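Local coordinates for protein putative ABC transporter subunit, substrate-binding component (Rhodopseudomonas palustris, PDB 4EVS) that binds 4-hydroxybenzoate and probably related lignin-derived aromatic acids, as the putative substrate-binding component of an ABC transporter, at residues I11-G16 with G78-P83; V234-L239 with D280-S285. All coordinates share one frame; numbering follows the deposited sequence.

Contact 1 of 2, residues I11-G16 with G78-P83. With PHB (p-hydroxybenzoic acid), chain I.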
loop_
_atom_site.group_PDB
_atom_site.type_symbol
_atom_site.label_atom_id
_atom_site.label_comp_id
_atom_site.label_asym_id
_atom_site.label_seq_id
_atom_site.Cartn_x
_atom_site.Cartn_y
_atom_site.Cartn_z
ATOM N N ILE A 11 0.975 -11.493 -9.139
ATOM C CA ILE A 11 1.345 -10.460 -10.122
ATOM C C ILE A 11 1.907 -9.296 -9.350
ATOM O O ILE A 11 1.205 -8.693 -8.476
ATOM C CB ILE A 11 0.121 -9.998 -11.001
ATOM C CG1 ILE A 11 -0.397 -11.180 -11.838
ATOM C CG2 ILE A 11 0.504 -8.818 -11.909
ATOM C CD1 ILE A 11 -1.812 -10.967 -12.423
ATOM N N GLY A 12 3.135 -8.918 -9.650
ATOM C CA GLY A 12 3.699 -7.745 -9.012
ATOM C C GLY A 12 4.872 -7.200 -9.801
ATOM O O GLY A 12 5.310 -7.823 -10.780
ATOM N N THR A 13 5.397 -6.059 -9.378
ATOM C CA THR A 13 6.486 -5.431 -10.084
ATOM C C THR A 13 7.794 -6.062 -9.670
ATOM O O THR A 13 8.454 -5.628 -8.711
ATOM C CB THR A 13 6.441 -3.920 -9.831
ATOM O OG1 THR A 13 6.403 -3.646 -8.408
ATOM C CG2 THR A 13 5.211 -3.258 -10.507
HETATM N N MSE A 14 8.187 -7.113 -10.419
HETATM C CA MSE A 14 9.326 -7.967 -10.021
HETATM C C MSE A 14 10.687 -7.459 -10.522
HETATM O O MSE A 14 11.729 -7.778 -9.914
HETATM C CB MSE A 14 9.103 -9.434 -10.456
HETATM C CG MSE A 14 7.726 -10.020 -10.194
HETATM SE SE MSE A 14 7.225 -9.939 -8.316
HETATM C CE MSE A 14 8.618 -11.048 -7.606
ATOM N N SER A 15 10.658 -6.674 -11.594
ATOM C CA SER A 15 11.844 -6.032 -12.166
ATOM C C SER A 15 11.441 -4.623 -12.557
ATOM O O SER A 15 10.249 -4.254 -12.546
ATOM C CB SER A 15 12.313 -6.780 -13.432
ATOM O OG SER A 15 11.401 -6.516 -14.489
ATOM N N GLY A 16 12.446 -3.842 -12.872
ATOM C CA GLY A 16 12.285 -2.493 -13.361
ATOM C C GLY A 16 12.230 -1.489 -12.221
ATOM O O GLY A 16 12.681 -1.750 -11.097
ATOM N N GLY A 78 -1.623 -9.949 -5.412
ATOM C CA GLY A 78 -0.644 -8.942 -5.750
ATOM C C GLY A 78 -1.295 -7.660 -6.182
ATOM O O GLY A 78 -2.193 -7.117 -5.505
ATOM N N LEU A 79 -0.823 -7.194 -7.337
ATOM C CA LEU A 79 -1.273 -5.986 -8.035
ATOM C C LEU A 79 -0.824 -4.717 -7.339
ATOM O O LEU A 79 -1.490 -4.184 -6.429
ATOM C CB LEU A 79 -2.784 -6.004 -8.261
ATOM C CG LEU A 79 -3.321 -7.080 -9.206
ATOM C CD1 LEU A 79 -2.719 -6.937 -10.654
ATOM C CD2 LEU A 79 -3.203 -8.559 -8.734
ATOM N N TYR A 80 0.313 -4.212 -7.797
ATOM C CA TYR A 80 0.902 -3.017 -7.239
ATOM C C TYR A 80 0.045 -1.804 -7.618
ATOM O O TYR A 80 -0.278 -0.998 -6.769
ATOM C CB TYR A 80 2.331 -2.843 -7.712
ATOM C CG TYR A 80 3.064 -1.709 -6.997
ATOM C CD1 TYR A 80 3.241 -1.752 -5.620
ATOM C CD2 TYR A 80 3.555 -0.620 -7.680
ATOM C CE1 TYR A 80 3.922 -0.780 -4.960
ATOM C CE2 TYR A 80 4.211 0.395 -7.006
ATOM C CZ TYR A 80 4.384 0.321 -5.636
ATOM O OH TYR A 80 5.026 1.337 -4.917
ATOM N N PHE A 81 -0.344 -1.709 -8.886
ATOM C CA PHE A 81 -1.013 -0.513 -9.418
ATOM C C PHE A 81 -2.526 -0.662 -9.567
ATOM O O PHE A 81 -3.025 -1.697 -10.086
ATOM C CB PHE A 81 -0.432 -0.168 -10.786
ATOM C CG PHE A 81 0.993 0.361 -10.729
ATOM C CD1 PHE A 81 1.254 1.627 -10.204
ATOM C CD2 PHE A 81 2.075 -0.391 -11.227
ATOM C CE1 PHE A 81 2.571 2.107 -10.143
ATOM C CE2 PHE A 81 3.349 0.092 -11.150
ATOM C CZ PHE A 81 3.580 1.364 -10.662
ATOM N N THR A 82 -3.249 0.380 -9.176
ATOM C CA THR A 82 -4.695 0.411 -9.295
ATOM C C THR A 82 -5.232 0.002 -10.677
ATOM O O THR A 82 -6.098 -0.855 -10.752
ATOM C CB THR A 82 -5.248 1.765 -8.876
ATOM O OG1 THR A 82 -5.239 1.845 -7.455
ATOM C CG2 THR A 82 -6.668 1.946 -9.372
ATOM N N PRO A 83 -4.708 0.567 -11.761
ATOM C CA PRO A 83 -5.297 0.200 -13.065
ATOM C C PRO A 83 -5.114 -1.263 -13.453
ATOM O O PRO A 83 -5.910 -1.836 -14.199
ATOM C CB PRO A 83 -4.605 1.153 -14.048
ATOM C CG PRO A 83 -3.469 1.732 -13.310
ATOM C CD PRO A 83 -3.825 1.735 -11.859
HETATM C "C1'" PHB I . -1.871 2.242 -6.648
HETATM O "O1'" PHB I . -1.681 2.336 -7.895
HETATM O "O2'" PHB I . -3.009 1.992 -6.137
HETATM C C1 PHB I . -0.714 2.531 -5.749
HETATM C C2 PHB I . 0.575 2.337 -6.173
HETATM C C3 PHB I . 1.631 2.650 -5.336
HETATM C C4 PHB I . 1.417 3.082 -4.026
HETATM C C5 PHB I . 0.106 3.215 -3.576
HETATM C C6 PHB I . -0.940 2.949 -4.448
HETATM O O4 PHB I . 2.483 3.365 -3.227
#
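I11 and G78 form a parallel beta bridge where strands 5-12 and 75-78 end side by side in the six-stranded sheet of one lobe of a periplasmic binding protein, and the loop leaving strand 75-78 lines the ligand pocket. L79 N reaches I11 O at 2.8 Å, nearly straight at 178°. G78 CA also lies against I11 O, at 3.3 Å, an approach possible because G78 has no CB, which would fall on that oxygen. Beside the bridge, I11 CG2 meets L79 CD1 at 3.9 Å. T13 turns CG2 to F81 CE2, 3.9 Å away, and to Y80 CB, while its hydroxyl bonds to Y18 O. CG of Y80 stands anti to the backbone N (chi1 -172°), and the ring beyond it has the hydroxybenzoate over one face, CZ 3.6 Å from PHB C3; its hydroxyl bonds to A204 O. An alanine at Y80 would probably leave that side of the ligand without its aromatic cover and A204 O without this bond. T82 grips the carboxylate twice, N to PHB O1' at 2.8 Å and OG1 to PHB O2' at 2.6 Å; the N-terminus of helix 82-88, with F81 at the N-cap position, would probably help stabilise the charge. Strands 43-51 and 99-101 flank the pair; I11 packs on helix 57-69, L79 on helix 82-88 and T13 on F21 of helix 19-36.

Contact 2 of 2, residues V234-L239 with D280-S285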
loop_
_atom_site.group_PDB
_atom_site.type_symbol
_atom_site.label_atom_id
_atom_site.label_comp_id
_atom_site.label_asym_id
_atom_site.label_seq_id
_atom_site.Cartn_x
_atom_site.Cartn_y
_atom_site.Cartn_z
ATOM N N VAL A 234 7.607 7.903 1.533
ATOM C CA VAL A 234 8.812 7.800 2.378
ATOM C C VAL A 234 9.068 6.342 2.766
ATOM O O VAL A 234 9.440 6.018 3.896
ATOM C CB VAL A 234 8.694 8.692 3.642
ATOM C CG1 VAL A 234 8.849 10.183 3.285
ATOM C CG2 VAL A 234 7.417 8.415 4.400
ATOM N N THR A 235 8.922 5.454 1.789
ATOM C CA THR A 235 9.166 4.042 2.063
ATOM C C THR A 235 10.620 3.833 2.549
ATOM O O THR A 235 11.567 4.525 2.123
ATOM C CB THR A 235 8.830 3.135 0.890
ATOM O OG1 THR A 235 9.653 3.450 -0.233
ATOM C CG2 THR A 235 7.347 3.148 0.548
ATOM N N GLU A 236 10.780 2.872 3.466
ATOM C CA GLU A 236 12.053 2.741 4.199
ATOM C C GLU A 236 13.297 2.615 3.318
ATOM O O GLU A 236 14.309 3.239 3.606
ATOM C CB GLU A 236 11.974 1.585 5.202
ATOM C CG GLU A 236 11.133 1.904 6.450
ATOM C CD GLU A 236 9.612 1.824 6.324
ATOM O OE1 GLU A 236 9.088 1.475 5.218
ATOM O OE2 GLU A 236 8.959 2.091 7.386
ATOM N N PRO A 237 13.223 1.818 2.265
ATOM C CA PRO A 237 14.472 1.640 1.525
ATOM C C PRO A 237 14.934 2.902 0.779
ATOM O O PRO A 237 16.080 2.950 0.354
ATOM C CB PRO A 237 14.155 0.512 0.569
ATOM C CG PRO A 237 13.103 -0.300 1.340
ATOM C CD PRO A 237 12.235 0.790 1.902
ATOM N N ASP A 238 14.043 3.879 0.614
ATOM C CA ASP A 238 14.458 5.114 0.010
ATOM C C ASP A 238 14.868 6.121 1.043
ATOM O O ASP A 238 15.375 7.183 0.695
ATOM C CB ASP A 238 13.397 5.654 -0.913
ATOM C CG ASP A 238 13.642 5.322 -2.388
ATOM O OD1 ASP A 238 14.791 4.913 -2.781
ATOM O OD2 ASP A 238 12.656 5.471 -3.163
ATOM N N LEU A 239 14.686 5.847 2.325
ATOM C CA LEU A 239 15.079 6.892 3.323
ATOM C C LEU A 239 16.586 7.235 3.203
ATOM O O LEU A 239 16.934 8.389 3.286
ATOM C CB LEU A 239 14.713 6.482 4.754
ATOM C CG LEU A 239 13.234 6.470 5.099
ATOM C CD1 LEU A 239 12.964 5.899 6.512
ATOM C CD2 LEU A 239 12.518 7.746 4.964
ATOM N N ASP A 280 15.799 -3.649 2.797
ATOM C CA ASP A 280 15.013 -3.662 1.580
ATOM C C ASP A 280 13.526 -3.839 1.877
ATOM O O ASP A 280 12.718 -3.863 0.955
ATOM C CB ASP A 280 15.427 -4.820 0.698
ATOM C CG ASP A 280 16.795 -4.645 0.071
ATOM O OD1 ASP A 280 17.306 -3.513 -0.059
ATOM O OD2 ASP A 280 17.369 -5.685 -0.320
ATOM N N VAL A 281 13.165 -4.001 3.145
ATOM C CA VAL A 281 11.760 -4.274 3.537
ATOM C C VAL A 281 10.884 -3.048 3.459
ATOM O O VAL A 281 11.260 -1.933 3.931
ATOM C CB VAL A 281 11.690 -4.888 4.950
ATOM C CG1 VAL A 281 10.225 -5.048 5.415
ATOM C CG2 VAL A 281 12.470 -6.223 4.986
ATOM N N THR A 282 9.678 -3.228 2.968
ATOM C CA THR A 282 8.702 -2.164 3.148
ATOM C C THR A 282 7.270 -2.703 3.048
ATOM O O THR A 282 7.013 -3.909 3.174
ATOM C CB THR A 282 9.009 -1.006 2.173
ATOM O OG1 THR A 282 8.238 0.160 2.518
ATOM C CG2 THR A 282 8.770 -1.433 0.723
HETATM N N MSE A 283 6.321 -1.800 2.879
HETATM C CA MSE A 283 4.925 -2.119 3.190
HETATM C C MSE A 283 4.330 -3.273 2.412
HETATM O O MSE A 283 3.468 -3.994 2.927
HETATM C CB MSE A 283 4.036 -0.884 3.063
HETATM C CG MSE A 283 3.621 -0.518 1.655
HETATM SE SE MSE A 283 5.117 -0.031 0.438
HETATM C CE MSE A 283 4.017 0.656 -1.033
ATOM N N THR A 284 4.802 -3.503 1.180
ATOM C CA THR A 284 4.167 -4.570 0.392
ATOM C C THR A 284 4.488 -5.953 0.963
ATOM O O THR A 284 3.744 -6.920 0.718
ATOM C CB THR A 284 4.510 -4.477 -1.097
ATOM O OG1 THR A 284 5.922 -4.456 -1.241
ATOM C CG2 THR A 284 3.934 -3.244 -1.764
ATOM N N SER A 285 5.579 -6.084 1.732
ATOM C CA SER A 285 5.886 -7.346 2.347
ATOM C C SER A 285 4.876 -7.725 3.430
ATOM O O SER A 285 4.477 -8.902 3.515
ATOM C CB SER A 285 7.289 -7.350 2.937
ATOM O OG SER A 285 7.444 -6.553 4.071
#
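P237 packs CG and CD on the backbone ahead of helix 283-302, with CD 3.5 Å from V281 O and 3.7 Å from T282 CB. In this two-lobed periplasmic binding protein fold, the loop after strand 226-230 here meets a segment held on helix 19-36 of the other lobe, an arrangement consistent with a cleft closed over ligand. Beside the proline, T282 OG1 donates to E236 OE1 at 3.1 Å, meeting the oxygen nearly along its C-O axis, a bond that belongs to one of two modelled T282 conformers and so may not be permanent. The other carboxylate oxygen of E236, OE2, accepts from V257 N. T235 meets the same T282 hydroxyl: its CB touches T282 OG1, and CG2 rests 3.9 Å from M283 SE, on a residue that also lines the hydroxybenzoate pocket. Farther out, the turn 236-238 is tied by a bond from D238 N to T235 O, and V234 O accepts from N354. On the facing side N24 fixes the backbone twice, giving ND2 to D280 O and taking T282 N on OD1. T282 O in turn accepts two donors from one residue, S285 N at 3.0 Å and S285 OG at 2.8 Å.

How the contacts relate
From the N terminus, contact 1 closes first: 61 residues, including helices 19-36 and 57-69 and strand 43-51, run out from 11-16 and return at 78-83. The chain then completes the first sheet with strands 99-101 and 116-118 and lays down strands 141-147 to 226-230 of the second before contact 2 closes a shorter loop of 40 residues between 234-239 and 280-285. The two loops follow in series, neither nested nor crossed. Contact 1 stays within one lobe, at the ends of two neighbouring strands, whereas contact 2 joins parts of both. Their centres lie about 15 Å apart, yet they touch where Y80 CE1 packs 4.0 Å from T284 CG2. Helix 19-36, inside the first loop, also supports 280-285.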